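Local coordinates for protein putative ATPase, AAA family (Prochlorococcus marinus subsp. pastoris str. CCMP1986, PDB 3CTD) that probably acts as a DNA-dependent ATPase of the RarA/MGS1/WRNIP1 subfamily in the response to stalled replication, and is represented here by its C-terminal part, at residues V93-F101 against F112-L120. The protein carries 1 engineered substitution. Numbering follows the deposited sequence.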
# COMPACT_ATOMS: atom_id res chain seq x y z
N VAL B 93 3.01 -5.10 -2.62
CA VAL B 93 2.15 -6.27 -2.50
C VAL B 93 2.95 -7.45 -1.93
O VAL B 93 2.51 -8.15 -1.01
CB VAL B 93 1.50 -6.64 -3.88
CG1 VAL B 93 0.86 -8.06 -3.87
CG2 VAL B 93 0.49 -5.57 -4.34
N VAL B 94 4.12 -7.70 -2.50
CA VAL B 94 4.95 -8.80 -2.07
C VAL B 94 5.40 -8.62 -0.62
O VAL B 94 5.47 -9.58 0.12
CB VAL B 94 6.22 -8.91 -2.92
CG1 VAL B 94 7.16 -9.87 -2.27
CG2 VAL B 94 5.87 -9.32 -4.34
N GLN B 95 5.72 -7.38 -0.23
CA GLN B 95 6.16 -7.11 1.13
C GLN B 95 5.03 -7.42 2.09
O GLN B 95 5.21 -7.98 3.16
CB GLN B 95 6.65 -5.66 1.30
CG GLN B 95 6.90 -5.28 2.74
CD GLN B 95 8.00 -6.12 3.35
OE1 GLN B 95 9.07 -6.34 2.73
NE2 GLN B 95 7.76 -6.62 4.57
N SER B 96 3.84 -7.08 1.66
CA SER B 96 2.67 -7.35 2.43
C SER B 96 2.29 -8.86 2.51
O SER B 96 1.79 -9.31 3.53
CB SER B 96 1.54 -6.53 1.79
OG SER B 96 0.31 -6.80 2.38
N CYS B 97 2.52 -9.63 1.44
CA CYS B 97 2.51 -11.08 1.47
C CYS B 97 3.50 -11.63 2.50
O CYS B 97 3.13 -12.46 3.34
CB CYS B 97 2.81 -11.64 0.08
SG CYS B 97 1.43 -11.36 -1.07
N CYS B 98 4.74 -11.13 2.46
CA CYS B 98 5.76 -11.48 3.45
C CYS B 98 5.27 -11.17 4.89
O CYS B 98 5.26 -12.06 5.76
CB CYS B 98 7.10 -10.80 3.10
SG CYS B 98 8.50 -11.15 4.23
N ASP B 99 4.79 -9.96 5.14
CA ASP B 99 4.22 -9.69 6.46
C ASP B 99 3.04 -10.59 6.80
O ASP B 99 2.84 -10.97 7.97
CB ASP B 99 3.79 -8.23 6.60
CG ASP B 99 4.92 -7.31 6.53
OD1 ASP B 99 6.06 -7.73 6.74
OD2 ASP B 99 4.69 -6.13 6.24
N ALA B 100 2.21 -10.93 5.81
CA ALA B 100 1.08 -11.77 6.13
C ALA B 100 1.61 -13.15 6.56
O ALA B 100 1.21 -13.69 7.58
CB ALA B 100 0.15 -11.86 4.99
N PHE B 101 2.61 -13.66 5.84
CA PHE B 101 3.19 -14.93 6.20
C PHE B 101 3.77 -14.93 7.64
O PHE B 101 3.53 -15.89 8.39
CB PHE B 101 4.22 -15.40 5.15
CG PHE B 101 4.75 -16.79 5.40
CD1 PHE B 101 4.22 -17.88 4.71
CD2 PHE B 101 5.73 -17.01 6.37
CE1 PHE B 101 4.70 -19.18 4.96
CE2 PHE B 101 6.19 -18.28 6.63
CZ PHE B 101 5.68 -19.38 5.93
N PHE B 112 0.06 -17.01 0.64
CA PHE B 112 0.73 -15.70 0.49
C PHE B 112 1.98 -15.90 -0.37
O PHE B 112 2.27 -15.05 -1.20
CB PHE B 112 1.04 -15.04 1.85
CG PHE B 112 -0.16 -14.82 2.66
CD1 PHE B 112 -1.09 -13.85 2.29
CD2 PHE B 112 -0.43 -15.63 3.74
CE1 PHE B 112 -2.27 -13.67 3.03
CE2 PHE B 112 -1.60 -15.46 4.50
CZ PHE B 112 -2.52 -14.48 4.15
N LEU B 113 2.67 -17.04 -0.24
CA LEU B 113 3.78 -17.34 -1.16
C LEU B 113 3.24 -17.40 -2.58
O LEU B 113 3.75 -16.75 -3.52
CB LEU B 113 4.47 -18.65 -0.78
CG LEU B 113 5.43 -18.59 0.45
CD1 LEU B 113 5.76 -20.00 1.08
CD2 LEU B 113 6.72 -17.79 0.18
N SER B 114 2.16 -18.15 -2.73
CA SER B 114 1.48 -18.27 -3.99
C SER B 114 0.96 -16.93 -4.56
O SER B 114 1.27 -16.63 -5.71
CB SER B 114 0.38 -19.30 -3.86
OG SER B 114 -0.39 -19.26 -5.00
N GLN B 115 0.21 -16.12 -3.79
CA GLN B 115 -0.19 -14.77 -4.28
C GLN B 115 1.00 -13.93 -4.78
O GLN B 115 0.96 -13.32 -5.87
CB GLN B 115 -0.90 -13.98 -3.20
CG GLN B 115 -1.13 -12.53 -3.57
CD GLN B 115 -2.43 -11.96 -3.01
OE1 GLN B 115 -3.25 -12.70 -2.50
NE2 GLN B 115 -2.61 -10.63 -3.08
N ALA B 116 2.03 -13.83 -3.94
CA ALA B 116 3.20 -13.04 -4.27
C ALA B 116 3.86 -13.55 -5.56
O ALA B 116 4.19 -12.77 -6.48
CB ALA B 116 4.17 -13.07 -3.10
N SER B 117 4.05 -14.86 -5.64
CA SER B 117 4.65 -15.48 -6.81
C SER B 117 3.83 -15.24 -8.06
O SER B 117 4.35 -14.72 -9.07
CB SER B 117 4.89 -16.97 -6.55
OG SER B 117 5.67 -17.05 -5.35
N LEU B 118 2.56 -15.62 -8.02
CA LEU B 118 1.66 -15.43 -9.18
C LEU B 118 1.60 -14.00 -9.63
O LEU B 118 1.57 -13.70 -10.82
CB LEU B 118 0.25 -15.93 -8.85
CG LEU B 118 0.15 -17.46 -8.81
CD1 LEU B 118 -1.15 -17.85 -8.12
CD2 LEU B 118 0.28 -18.10 -10.24
N TYR B 119 1.60 -13.09 -8.67
CA TYR B 119 1.47 -11.66 -8.95
C TYR B 119 2.63 -11.13 -9.81
O TYR B 119 2.43 -10.36 -10.75
CB TYR B 119 1.42 -10.91 -7.63
CG TYR B 119 1.28 -9.44 -7.81
CD1 TYR B 119 0.07 -8.80 -7.68
CD2 TYR B 119 2.37 -8.66 -8.10
CE1 TYR B 119 -0.05 -7.39 -7.83
CE2 TYR B 119 2.27 -7.25 -8.27
CZ TYR B 119 1.06 -6.62 -8.12
OH TYR B 119 0.99 -5.23 -8.28
N LEU B 120 3.87 -11.49 -9.43
CA LEU B 120 5.05 -11.13 -10.21
C LEU B 120 5.04 -11.83 -11.57
O LEU B 120 5.32 -11.19 -12.57
CB LEU B 120 6.32 -11.45 -9.43
CG LEU B 120 6.47 -10.66 -8.14
CD1 LEU B 120 7.81 -10.93 -7.45
CD2 LEU B 120 6.29 -9.16 -8.44
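Phe112 lays one face of its ring over the methyl group of Ala100, whose CB stands 3.5 Å from the ring centroid and 11° off the normal, a CH-pi contact centred on the ring. With CG turned anti to its carbonyl carbon (chi1 -58°), the phenylalanine carries its ring across to the last turn of segment 93-101, over Ala100. A second CH-pi contact lies at the other end, where Val93 CG1 sits over a face of the Tyr119 ring, 4.1 Å from its centroid and displaced toward the rim. Between these aromatic ends two small side chains meet, Cys97 CB lying 3.7 Å from Ala116 CB. Beside them, Cys97 SG lies 3.8 Å from Gln115 CG. The pair is an antiparallel helical hairpin in the MgsA-type C-terminal region; the axes of the two segments approach to 8.9 Å, their directions 169° apart, a spacing consistent with the small Cys97 and Ala116 at its middle. An alanine in place of Phe112 would probably leave the Ala100 methyl without its aromatic cover and open a gap beside it. Along one flank Val94 CG2 packs at 4.0 Å against Leu120 CD1, and Leu76 of helix 68-83 also touches Val94. In the assembly, Cys80 of a second subunit packs on Phe112, and Trp191 of that subunit stacks with Tyr119.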